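Local coordinates for Bm4233, isoform b (PDB 6ANY), which probably binds and carries sterols as a secreted venom allergen-like member of the CAP superfamily from a filarial nematode, at residues N121-D126 and N171-L176; Q137-K142 and E175-L180. All coordinates share one frame; numbering follows the deposited sequence.

Contact 1. Residues N121-D126 and N171-L176; sequences NNLTDD and NMLKEL. With NAG (2-acetamido-2-deoxy-beta-D-glucopyranose), chain C; NAG (2-acetamido-2-deoxy-beta-D-glucopyranose), chain B.
Asn171 lays its backbone against Leu123, with Leu123 CD2 only 3.3 Å from Asn171 CA, where a glycosylated Asn-Leu-Thr sequon (Asn122 to Thr124) meets a type II beta turn, Met172 to Glu175, on the glycan-bearing side of this CAP protein. Asn171 has a positive phi, which asparagine tolerates well, and its amide turns to the helix 133-138 region, bonding to Thr136 OG1 and Leu133 O. Met172 starts the turn; its CB points away from the sequon, and its carbonyl faces the Leu123 side chain. In Leu173 the branched end swings back: CD2 lies 4.1 Å from Leu123 CG, the two side chains crossing obliquely, while CD1 comes within 3.3 Å of Asp125 OD1, the Asp125 and Leu173 side chains crossing at about a right angle. Leu123 can meet this partner because its CG stands anti to the backbone N (chi1 -180°). Lys174 contributes mainly backbone. Its N donates to Leu123 O over 2.8 Å, almost straight at 177° although the donor stands 43° out of the carbonyl plane, and its O accepts a 2.7 Å bond from N2 of the first sugar, NAG of chain C, which is covalently linked to Asn122 ND2. The sugar is thereby fastened at both its acetamido nitrogen and its anomeric carbon. Glu175 O receives Leu123 N at 2.9 Å, so both peptide groups flanking Leu123, itself the centre of an inverse gamma turn, are tied to the second segment. At Leu176 the backbones come together in a single beta bridge with Asn122. The aliphatic branch of Leu176 suits a site between protein and glycan: CD2 rests 3.6 Å from Asn122 CA, and CG lies 3.8 Å from the acetamido methyl C8 of NAG in chain C.

Contact 2. Residues Q137-K142 and E175-L180; sequences QMAWGK and ELIYEL. With NAG (2-acetamido-2-deoxy-beta-D-glucopyranose), chain C.
Gly141 and Ile177 make the direct hydrogen bond of this contact: Gly141 N donates to Ile177 O over 2.9 Å, nearly straight (165°) and in the carbonyl plane. Having no side chain, Gly141 lets the backbones come close here, Tyr178 CB lying 4.1 Å from its N. Two waters extend the polar link. One accepts from Lys142 N and can donate to Ile177 O; the other, in the plane of the indole at its edge, accepts a hydrogen bond from Trp140 NE1 and donates to Glu175 OE1, which also lies 3.6 Å from Trp140 CZ2. Trp140 has its CG anti to the backbone N (chi1 -165°), and one face of its ring lies under the Leu176 and Ile177 carbonyl oxygens, both offset toward the rim. Apolar packing falls to Ile177, whose two branches divide the work: CG1 sits 4.0 Å from Trp140 CZ3, and CG2 meets Ala139 CB at 4.1 Å. Tyr178 points its hydroxyl elsewhere, to Pro41 O, and its side chain packs on Leu27 and Ile28 of helix 10-28. Gln137 to Trp140 close the His-Phe-Thr-Gln-Met-Ala-Trp run, a CAP-family signature sequence whose last two residues, Ala139 and Trp140, here meet the segment that follows the second such signature.

The two contacts lie side by side, their centres about 9 Å apart, on one side of the domain. Along the chain come 121-126, then 137-142, with the successive helices 125-128 and 133-138 between and within them, and after strands 145-153 and 159-167 the single run 171-180, which serves both contacts, Glu175 and Leu176 belonging to each. They also touch directly: Asn121 O probably accepts from Ile177 N at 2.9 Å, and Asn171 N packs 3.3 Å from Trp140 CZ3. Contact 1 lies toward the surface, beneath the glycan, and contact 2 is more buried. Together they bind the segment leading into strand 179-180 to two earlier parts of the CAP domain.

Contact 1. Residues N121-D126 and N171-L176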
ATOM      1  N   ASN A 121     -11.129 -14.629   3.395  1.00 20.92           N
ATOM      2  CA  ASN A 121     -10.476 -13.311   3.153  1.00 19.19           C
ATOM      3  C   ASN A 121     -10.915 -12.295   4.206  1.00 20.55           C
ATOM      4  O   ASN A 121     -10.759 -11.093   4.030  1.00 20.15           O
ATOM      5  CB  ASN A 121     -10.654 -12.737   1.721  1.00 22.43           C
ATOM      6  CG  ASN A 121      -9.355 -12.585   0.973  1.00 24.73           C
ATOM      7  OD1 ASN A 121      -8.284 -12.572   1.557  1.00 27.86           O
ATOM      8  ND2 ASN A 121      -9.451 -12.461  -0.335  1.00 27.93           N
ATOM      9  N   ASN A 122     -11.454 -12.804   5.307  1.00 19.32           N
ATOM     10  CA  ASN A 122     -11.941 -11.988   6.413  1.00 18.45           C
ATOM     11  C   ASN A 122     -10.793 -11.563   7.325  1.00 18.61           C
ATOM     12  O   ASN A 122      -9.903 -12.352   7.620  1.00 16.78           O
ATOM     13  CB  ASN A 122     -12.974 -12.794   7.202  1.00 20.09           C
ATOM     14  CG  ASN A 122     -13.744 -11.967   8.210  1.00 22.06           C
ATOM     15  OD1 ASN A 122     -13.489 -10.783   8.416  1.00 21.08           O
ATOM     16  ND2 ASN A 122     -14.709 -12.613   8.848  1.00 25.55           N
ATOM     17  N   LEU A 123     -10.811 -10.312   7.765  1.00 20.40           N
ATOM     18  CA  LEU A 123      -9.770  -9.815   8.645  1.00 20.97           C
ATOM     19  C   LEU A 123     -10.180  -9.992  10.100  1.00 19.81           C
ATOM     20  O   LEU A 123     -10.567  -9.042  10.772  1.00 21.84           O
ATOM     21  CB  LEU A 123      -9.454  -8.350   8.337  1.00 20.30           C
ATOM     22  CG  LEU A 123      -8.373  -7.652   9.159  1.00 21.76           C
ATOM     23  CD1 LEU A 123      -7.079  -8.442   9.217  1.00 21.38           C
ATOM     24  CD2 LEU A 123      -8.129  -6.248   8.638  1.00 24.07           C
ATOM     25  N   THR A 124     -10.108 -11.230  10.574  1.00 20.65           N
ATOM     26  CA  THR A 124     -10.465 -11.542  11.972  1.00 22.11           C
ATOM     27  C   THR A 124      -9.281 -11.262  12.862  1.00 24.37           C
ATOM     28  O   THR A 124      -8.148 -11.077  12.381  1.00 22.09           O
ATOM     29  CB  THR A 124     -10.827 -13.019  12.130  1.00 22.61           C
ATOM     30  OG1 THR A 124      -9.866 -13.815  11.426  1.00 24.33           O
ATOM     31  CG2 THR A 124     -12.145 -13.302  11.475  1.00 23.74           C
ATOM     32  N   ASP A 125      -9.543 -11.270  14.161  1.00 27.34           N
ATOM     33  CA  ASP A 125      -8.520 -11.031  15.187  1.00 31.63           C
ATOM     34  C   ASP A 125      -7.338 -11.977  15.036  1.00 29.30           C
ATOM     35  O   ASP A 125      -6.190 -11.563  15.263  1.00 30.43           O
ATOM     36  CB  ASP A 125      -9.102 -11.180  16.633  1.00 36.21           C
ATOM     37  CG  ASP A 125     -10.069 -10.044  17.028  1.00 46.48           C
ATOM     38  OD1 ASP A 125     -10.067  -8.971  16.368  1.00 54.67           O
ATOM     39  OD2 ASP A 125     -10.854 -10.224  18.011  1.00 46.00           O
ATOM     40  N   ASP A 126      -7.598 -13.246  14.728  1.00 24.66           N
ATOM     41  CA  ASP A 126      -6.507 -14.226  14.601  1.00 24.87           C
ATOM     42  C   ASP A 126      -5.642 -13.953  13.320  1.00 23.45           C
ATOM     43  O   ASP A 126      -4.425 -14.234  13.306  1.00 20.17           O
ATOM     44  CB  ASP A 126      -7.038 -15.659  14.588  1.00 25.46           C
ATOM     45  CG  ASP A 126      -7.930 -15.930  13.386  1.00 31.17           C
ATOM     46  OD1 ASP A 126      -8.948 -15.200  13.236  1.00 40.32           O
ATOM     47  OD2 ASP A 126      -7.599 -16.813  12.533  1.00 35.97           O
ATOM     48  N   ASN A 171      -7.901  -2.196   7.025  1.00 20.40           N
ATOM     49  CA  ASN A 171      -7.722  -2.985   8.245  1.00 21.93           C
ATOM     50  C   ASN A 171      -8.815  -2.846   9.340  1.00 22.50           C
ATOM     51  O   ASN A 171      -8.550  -2.980  10.533  1.00 22.43           O
ATOM     52  CB  ASN A 171      -6.319  -2.750   8.851  1.00 20.62           C
ATOM     53  CG  ASN A 171      -5.205  -3.037   7.874  1.00 21.51           C
ATOM     54  OD1 ASN A 171      -5.381  -3.789   6.868  1.00 19.69           O
ATOM     55  ND2 ASN A 171      -4.045  -2.418   8.137  1.00 19.20           N
ATOM     56  N   MET A 172     -10.042  -2.634   8.929  1.00 23.96           N
ATOM     57  CA  MET A 172     -11.158  -2.661   9.844  1.00 26.19           C
ATOM     58  C   MET A 172     -11.413  -4.156  10.178  1.00 25.78           C
ATOM     59  O   MET A 172     -11.562  -5.002   9.246  1.00 19.53           O
ATOM     60  CB  MET A 172     -12.398  -2.013   9.224  1.00 34.63           C
ATOM     61  CG  MET A 172     -12.650  -0.537   9.580  1.00 46.22           C
ATOM     62  SD  MET A 172     -13.279  -0.224  11.277  1.00 58.51           S
ATOM     63  CE  MET A 172     -14.139  -1.742  11.767  1.00 58.76           C
ATOM     64  N   LEU A 173     -11.431  -4.491  11.475  1.00 21.48           N
ATOM     65  CA  LEU A 173     -11.587  -5.873  11.876  1.00 22.82           C
ATOM     66  C   LEU A 173     -12.968  -6.372  11.530  1.00 21.76           C
ATOM     67  O   LEU A 173     -13.976  -5.622  11.576  1.00 24.35           O
ATOM     68  CB  LEU A 173     -11.311  -6.097  13.384  1.00 26.86           C
ATOM     69  CG  LEU A 173      -9.840  -5.884  13.832  1.00 31.73           C
ATOM     70  CD1 LEU A 173      -9.632  -5.860  15.362  1.00 34.58           C
ATOM     71  CD2 LEU A 173      -8.946  -6.923  13.196  1.00 33.10           C
ATOM     72  N   LYS A 174     -12.990  -7.614  11.094  1.00 22.44           N
ATOM     73  CA  LYS A 174     -14.218  -8.334  10.763  1.00 27.05           C
ATOM     74  C   LYS A 174     -14.782  -7.929   9.423  1.00 24.45           C
ATOM     75  O   LYS A 174     -15.853  -8.374   9.063  1.00 27.72           O
ATOM     76  CB  LYS A 174     -15.297  -8.242  11.874  1.00 28.18           C
ATOM     77  CG  LYS A 174     -14.789  -8.734  13.211  1.00 30.07           C
ATOM     78  CD  LYS A 174     -15.938  -8.921  14.206  1.00 35.03           C
ATOM     79  CE  LYS A 174     -15.780  -8.197  15.535  1.00 37.77           C
ATOM     80  NZ  LYS A 174     -17.057  -7.499  15.899  1.00 39.95           N
ATOM     81  N   GLU A 175     -14.044  -7.119   8.665  1.00 25.02           N
ATOM     82  CA  GLU A 175     -14.358  -6.873   7.265  1.00 23.25           C
ATOM     83  C   GLU A 175     -13.413  -7.674   6.416  1.00 20.96           C
ATOM     84  O   GLU A 175     -12.296  -8.035   6.859  1.00 21.06           O
ATOM     85  CB  GLU A 175     -14.177  -5.423   6.935  1.00 25.48           C
ATOM     86  CG  GLU A 175     -15.181  -4.497   7.556  1.00 25.44           C
ATOM     87  CD  GLU A 175     -15.007  -3.077   7.064  1.00 28.70           C
ATOM     88  OE1 GLU A 175     -14.307  -2.855   6.013  1.00 31.69           O
ATOM     89  OE2 GLU A 175     -15.615  -2.170   7.685  1.00 30.49           O
ATOM     90  N   LEU A 176     -13.830  -7.949   5.191  1.00 18.99           N
ATOM     91  CA  LEU A 176     -12.967  -8.670   4.244  1.00 20.40           C
ATOM     92  C   LEU A 176     -11.876  -7.733   3.741  1.00 16.87           C
ATOM     93  O   LEU A 176     -12.144  -6.559   3.519  1.00 17.12           O
ATOM     94  CB  LEU A 176     -13.772  -9.185   3.032  1.00 22.11           C
ATOM     95  CG  LEU A 176     -14.985 -10.090   3.356  1.00 26.21           C
ATOM     96  CD1 LEU A 176     -15.669 -10.458   2.040  1.00 25.69           C
ATOM     97  CD2 LEU A 176     -14.624 -11.341   4.173  1.00 27.32           C
TER
HETATM   98  C1  NAG C   1     -15.742 -12.406   9.894  1.00 30.00           C
HETATM   99  C2  NAG C   1     -17.091 -11.926   9.398  1.00 30.00           C
HETATM  100  C3  NAG C   1     -17.959 -11.548  10.597  1.00 30.00           C
HETATM  101  C4  NAG C   1     -17.956 -12.657  11.657  1.00 30.00           C
HETATM  102  C5  NAG C   1     -16.520 -13.088  11.978  1.00 30.00           C
HETATM  103  C6  NAG C   1     -16.426 -14.254  12.958  1.00 30.00           C
HETATM  104  C7  NAG C   1     -17.294 -10.891   7.203  1.00 30.00           C
HETATM  105  C8  NAG C   1     -17.214  -9.617   6.423  1.00 30.00           C
HETATM  106  N2  NAG C   1     -16.892 -10.826   8.468  1.00 30.00           N
HETATM  107  O3  NAG C   1     -19.302 -11.308  10.167  1.00 30.00           O
HETATM  108  O4  NAG C   1     -18.622 -12.186  12.845  1.00 30.00           O
HETATM  109  O5  NAG C   1     -15.868 -13.491  10.784  1.00 30.00           O
HETATM  110  O6  NAG C   1     -17.340 -15.280  12.562  1.00 30.00           O
HETATM  111  O7  NAG C   1     -17.705 -11.921   6.704  1.00 30.00           O
HETATM  112  C1  NAG B   2     -19.604 -13.124  13.332  1.00 30.00           C
HETATM  113  C2  NAG B   2     -19.739 -12.957  14.842  1.00 30.00           C
HETATM  114  C3  NAG B   2     -20.736 -13.957  15.412  1.00 30.00           C
HETATM  115  C4  NAG B   2     -22.066 -13.762  14.688  1.00 30.00           C
HETATM  116  C5  NAG B   2     -21.800 -13.949  13.194  1.00 30.00           C
HETATM  117  C6  NAG B   2     -23.074 -13.886  12.364  1.00 30.00           C
HETATM  118  C7  NAG B   2     -18.032 -12.207  16.372  1.00 30.00           C
HETATM  119  C8  NAG B   2     -17.263 -12.771  17.530  1.00 30.00           C
HETATM  120  N2  NAG B   2     -18.452 -13.099  15.488  1.00 30.00           N
HETATM  121  O3  NAG B   2     -20.840 -13.781  16.833  1.00 30.00           O
HETATM  122  O4  NAG B   2     -23.039 -14.720  15.122  1.00 30.00           O
HETATM  123  O5  NAG B   2     -20.883 -12.957  12.734  1.00 30.00           O
HETATM  124  O6  NAG B   2     -22.722 -13.743  10.988  1.00 30.00           O
HETATM  125  O7  NAG B   2     -18.261 -11.012  16.252  1.00 30.00           O

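Contact 2. Residues Q137-K142 and E175-L180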
ATOM      1  N   GLN A 137      -3.225  -3.479   4.258  1.00 13.57           N
ATOM      2  CA  GLN A 137      -3.515  -2.116   3.845  1.00 13.31           C
ATOM      3  C   GLN A 137      -3.183  -1.937   2.374  1.00 14.85           C
ATOM      4  O   GLN A 137      -3.927  -1.294   1.658  1.00 13.25           O
ATOM      5  CB  GLN A 137      -2.769  -1.139   4.725  1.00 12.99           C
ATOM      6  CG  GLN A 137      -2.890   0.308   4.371  1.00 12.92           C
ATOM      7  CD  GLN A 137      -4.306   0.810   4.460  1.00 12.21           C
ATOM      8  OE1 GLN A 137      -4.734   1.323   5.522  1.00 11.85           O
ATOM      9  NE2 GLN A 137      -5.029   0.735   3.347  1.00  9.93           N
ATOM     10  N   MET A 138      -2.049  -2.484   1.915  1.00 15.77           N
ATOM     11  CA  MET A 138      -1.683  -2.355   0.500  1.00 15.27           C
ATOM     12  C   MET A 138      -2.684  -3.119  -0.350  1.00 15.08           C
ATOM     13  O   MET A 138      -2.877  -2.798  -1.511  1.00 14.36           O
ATOM     14  CB  MET A 138      -0.272  -2.947   0.181  1.00 14.77           C
ATOM     15  CG  MET A 138       0.907  -2.199   0.742  1.00 14.66           C
ATOM     16  SD  MET A 138       2.463  -2.892   0.278  1.00 14.55           S
ATOM     17  CE  MET A 138       2.569  -2.570  -1.505  1.00 16.12           C
ATOM     18  N   ALA A 139      -3.232  -4.208   0.202  1.00 15.38           N
ATOM     19  CA  ALA A 139      -4.213  -5.021  -0.522  1.00 15.04           C
ATOM     20  C   ALA A 139      -5.692  -4.654  -0.327  1.00 14.67           C
ATOM     21  O   ALA A 139      -6.534  -5.345  -0.833  1.00 15.73           O
ATOM     22  CB  ALA A 139      -3.986  -6.454  -0.176  1.00 13.58           C
ATOM     23  N   TRP A 140      -6.002  -3.595   0.412  1.00 15.88           N
ATOM     24  CA  TRP A 140      -7.357  -3.364   0.901  1.00 16.34           C
ATOM     25  C   TRP A 140      -8.204  -2.869  -0.267  1.00 15.72           C
ATOM     26  O   TRP A 140      -7.946  -1.828  -0.836  1.00 14.93           O
ATOM     27  CB  TRP A 140      -7.332  -2.349   2.012  1.00 17.10           C
ATOM     28  CG  TRP A 140      -8.538  -2.291   2.805  1.00 16.79           C
ATOM     29  CD1 TRP A 140      -9.513  -1.363   2.734  1.00 17.07           C
ATOM     30  CD2 TRP A 140      -8.866  -3.167   3.883  1.00 16.36           C
ATOM     31  NE1 TRP A 140     -10.485  -1.626   3.700  1.00 18.83           N
ATOM     32  CE2 TRP A 140     -10.106  -2.743   4.410  1.00 17.41           C
ATOM     33  CE3 TRP A 140      -8.262  -4.315   4.405  1.00 16.12           C
ATOM     34  CZ2 TRP A 140     -10.781  -3.454   5.435  1.00 16.66           C
ATOM     35  CZ3 TRP A 140      -8.873  -4.979   5.455  1.00 16.60           C
ATOM     36  CH2 TRP A 140     -10.141  -4.541   5.969  1.00 16.49           C
ATOM     37  N   GLY A 141      -9.171  -3.681  -0.664  1.00 16.00           N
ATOM     38  CA  GLY A 141      -9.998  -3.367  -1.837  1.00 16.02           C
ATOM     39  C   GLY A 141     -10.673  -2.044  -1.815  1.00 15.15           C
ATOM     40  O   GLY A 141     -10.684  -1.332  -2.806  1.00 14.82           O
ATOM     41  N   LYS A 142     -11.203  -1.686  -0.667  1.00 15.96           N
ATOM     42  CA  LYS A 142     -11.808  -0.365  -0.521  1.00 17.68           C
ATOM     43  C   LYS A 142     -10.869   0.886  -0.559  1.00 15.86           C
ATOM     44  O   LYS A 142     -11.354   1.988  -0.867  1.00 16.48           O
ATOM     45  CB  LYS A 142     -12.722  -0.300   0.698  1.00 18.57           C
ATOM     46  CG  LYS A 142     -14.048  -1.038   0.504  1.00 20.47           C
ATOM     47  CD  LYS A 142     -14.758  -1.118   1.881  1.00 24.32           C
ATOM     48  CE  LYS A 142     -15.809  -2.248   1.959  1.00 26.79           C
ATOM     49  NZ  LYS A 142     -17.064  -1.660   1.426  1.00 28.93           N
ATOM     50  N   GLU A 175     -14.044  -7.119   8.665  1.00 25.02           N
ATOM     51  CA  GLU A 175     -14.358  -6.873   7.265  1.00 23.25           C
ATOM     52  C   GLU A 175     -13.413  -7.674   6.416  1.00 20.96           C
ATOM     53  O   GLU A 175     -12.296  -8.035   6.859  1.00 21.06           O
ATOM     54  CB  GLU A 175     -14.177  -5.423   6.935  1.00 25.48           C
ATOM     55  CG  GLU A 175     -15.181  -4.497   7.556  1.00 25.44           C
ATOM     56  CD  GLU A 175     -15.007  -3.077   7.064  1.00 28.70           C
ATOM     57  OE1 GLU A 175     -14.307  -2.855   6.013  1.00 31.69           O
ATOM     58  OE2 GLU A 175     -15.615  -2.170   7.685  1.00 30.49           O
ATOM     59  N   LEU A 176     -13.830  -7.949   5.191  1.00 18.99           N
ATOM     60  CA  LEU A 176     -12.967  -8.670   4.244  1.00 20.40           C
ATOM     61  C   LEU A 176     -11.876  -7.733   3.741  1.00 16.87           C
ATOM     62  O   LEU A 176     -12.144  -6.559   3.519  1.00 17.12           O
ATOM     63  CB  LEU A 176     -13.772  -9.185   3.032  1.00 22.11           C
ATOM     64  CG  LEU A 176     -14.985 -10.090   3.356  1.00 26.21           C
ATOM     65  CD1 LEU A 176     -15.669 -10.458   2.040  1.00 25.69           C
ATOM     66  CD2 LEU A 176     -14.624 -11.341   4.173  1.00 27.32           C
ATOM     67  N   ILE A 177     -10.723  -8.272   3.442  1.00 16.04           N
ATOM     68  CA  ILE A 177      -9.606  -7.495   2.912  1.00 17.76           C
ATOM     69  C   ILE A 177      -9.967  -6.999   1.496  1.00 17.72           C
ATOM     70  O   ILE A 177      -9.809  -5.811   1.152  1.00 14.63           O
ATOM     71  CB  ILE A 177      -8.336  -8.348   2.882  1.00 17.74           C
ATOM     72  CG1 ILE A 177      -7.965  -8.746   4.333  1.00 16.83           C
ATOM     73  CG2 ILE A 177      -7.184  -7.585   2.173  1.00 17.78           C
ATOM     74  CD1 ILE A 177      -7.141  -9.985   4.412  1.00 16.53           C
ATOM     75  N   TYR A 178     -10.490  -7.930   0.706  1.00 17.93           N
ATOM     76  CA  TYR A 178     -11.086  -7.615  -0.576  1.00 18.23           C
ATOM     77  C   TYR A 178     -12.207  -8.599  -0.899  1.00 17.95           C
ATOM     78  O   TYR A 178     -12.270  -9.638  -0.319  1.00 18.11           O
ATOM     79  CB  TYR A 178     -10.034  -7.601  -1.697  1.00 17.26           C
ATOM     80  CG  TYR A 178      -9.275  -8.890  -1.941  1.00 16.57           C
ATOM     81  CD1 TYR A 178      -8.112  -9.164  -1.242  1.00 16.94           C
ATOM     82  CD2 TYR A 178      -9.680  -9.802  -2.932  1.00 17.56           C
ATOM     83  CE1 TYR A 178      -7.393 -10.316  -1.454  1.00 17.29           C
ATOM     84  CE2 TYR A 178      -8.975 -10.998  -3.159  1.00 17.79           C
ATOM     85  CZ  TYR A 178      -7.826 -11.268  -2.404  1.00 19.55           C
ATOM     86  OH  TYR A 178      -7.079 -12.434  -2.603  1.00 17.09           O
ATOM     87  N   GLU A 179     -13.107  -8.235  -1.800  1.00 19.56           N
ATOM     88  CA  GLU A 179     -14.285  -9.087  -2.129  1.00 20.61           C
ATOM     89  C   GLU A 179     -13.861 -10.264  -3.021  1.00 17.46           C
ATOM     90  O   GLU A 179     -13.109 -10.085  -3.969  1.00 17.95           O
ATOM     91  CB  GLU A 179     -15.409  -8.322  -2.840  1.00 21.11           C
ATOM     92  CG  GLU A 179     -15.924  -7.132  -2.099  1.00 25.37           C
ATOM     93  CD  GLU A 179     -16.949  -6.341  -2.931  1.00 29.03           C
ATOM     94  OE1 GLU A 179     -17.581  -7.008  -3.837  1.00 27.62           O
ATOM     95  OE2 GLU A 179     -17.081  -5.087  -2.655  1.00 23.60           O
ATOM     96  N   LEU A 180     -14.356 -11.454  -2.689  1.00 16.34           N
ATOM     97  CA  LEU A 180     -14.179 -12.659  -3.505  1.00 16.64           C
ATOM     98  C   LEU A 180     -15.001 -12.599  -4.776  1.00 16.13           C
ATOM     99  O   LEU A 180     -16.192 -12.344  -4.744  1.00 13.73           O
ATOM    100  CB  LEU A 180     -14.571 -13.900  -2.748  1.00 18.48           C
ATOM    101  CG  LEU A 180     -13.748 -14.173  -1.457  1.00 20.86           C
ATOM    102  CD1 LEU A 180     -14.183 -15.479  -0.865  1.00 23.70           C
ATOM    103  CD2 LEU A 180     -12.278 -14.270  -1.774  1.00 20.77           C
TER
HETATM  104  C1  NAG C   1     -15.742 -12.406   9.894  1.00 30.00           C
HETATM  105  C2  NAG C   1     -17.091 -11.926   9.398  1.00 30.00           C
HETATM  106  C3  NAG C   1     -17.959 -11.548  10.597  1.00 30.00           C
HETATM  107  C4  NAG C   1     -17.956 -12.657  11.657  1.00 30.00           C
HETATM  108  C5  NAG C   1     -16.520 -13.088  11.978  1.00 30.00           C
HETATM  109  C6  NAG C   1     -16.426 -14.254  12.958  1.00 30.00           C
HETATM  110  C7  NAG C   1     -17.294 -10.891   7.203  1.00 30.00           C
HETATM  111  C8  NAG C   1     -17.214  -9.617   6.423  1.00 30.00           C
HETATM  112  N2  NAG C   1     -16.892 -10.826   8.468  1.00 30.00           N
HETATM  113  O3  NAG C   1     -19.302 -11.308  10.167  1.00 30.00           O
HETATM  114  O4  NAG C   1     -18.622 -12.186  12.845  1.00 30.00           O
HETATM  115  O5  NAG C   1     -15.868 -13.491  10.784  1.00 30.00           O
HETATM  116  O6  NAG C   1     -17.340 -15.280  12.562  1.00 30.00           O
HETATM  117  O7  NAG C   1     -17.705 -11.921   6.704  1.00 30.00           O
HETATM  118  O   HOH W   1     -13.011  -0.209   4.875  1.00 25.04           O
HETATM  119  O   HOH W   2     -11.786  -3.988   1.213  1.00 11.20           O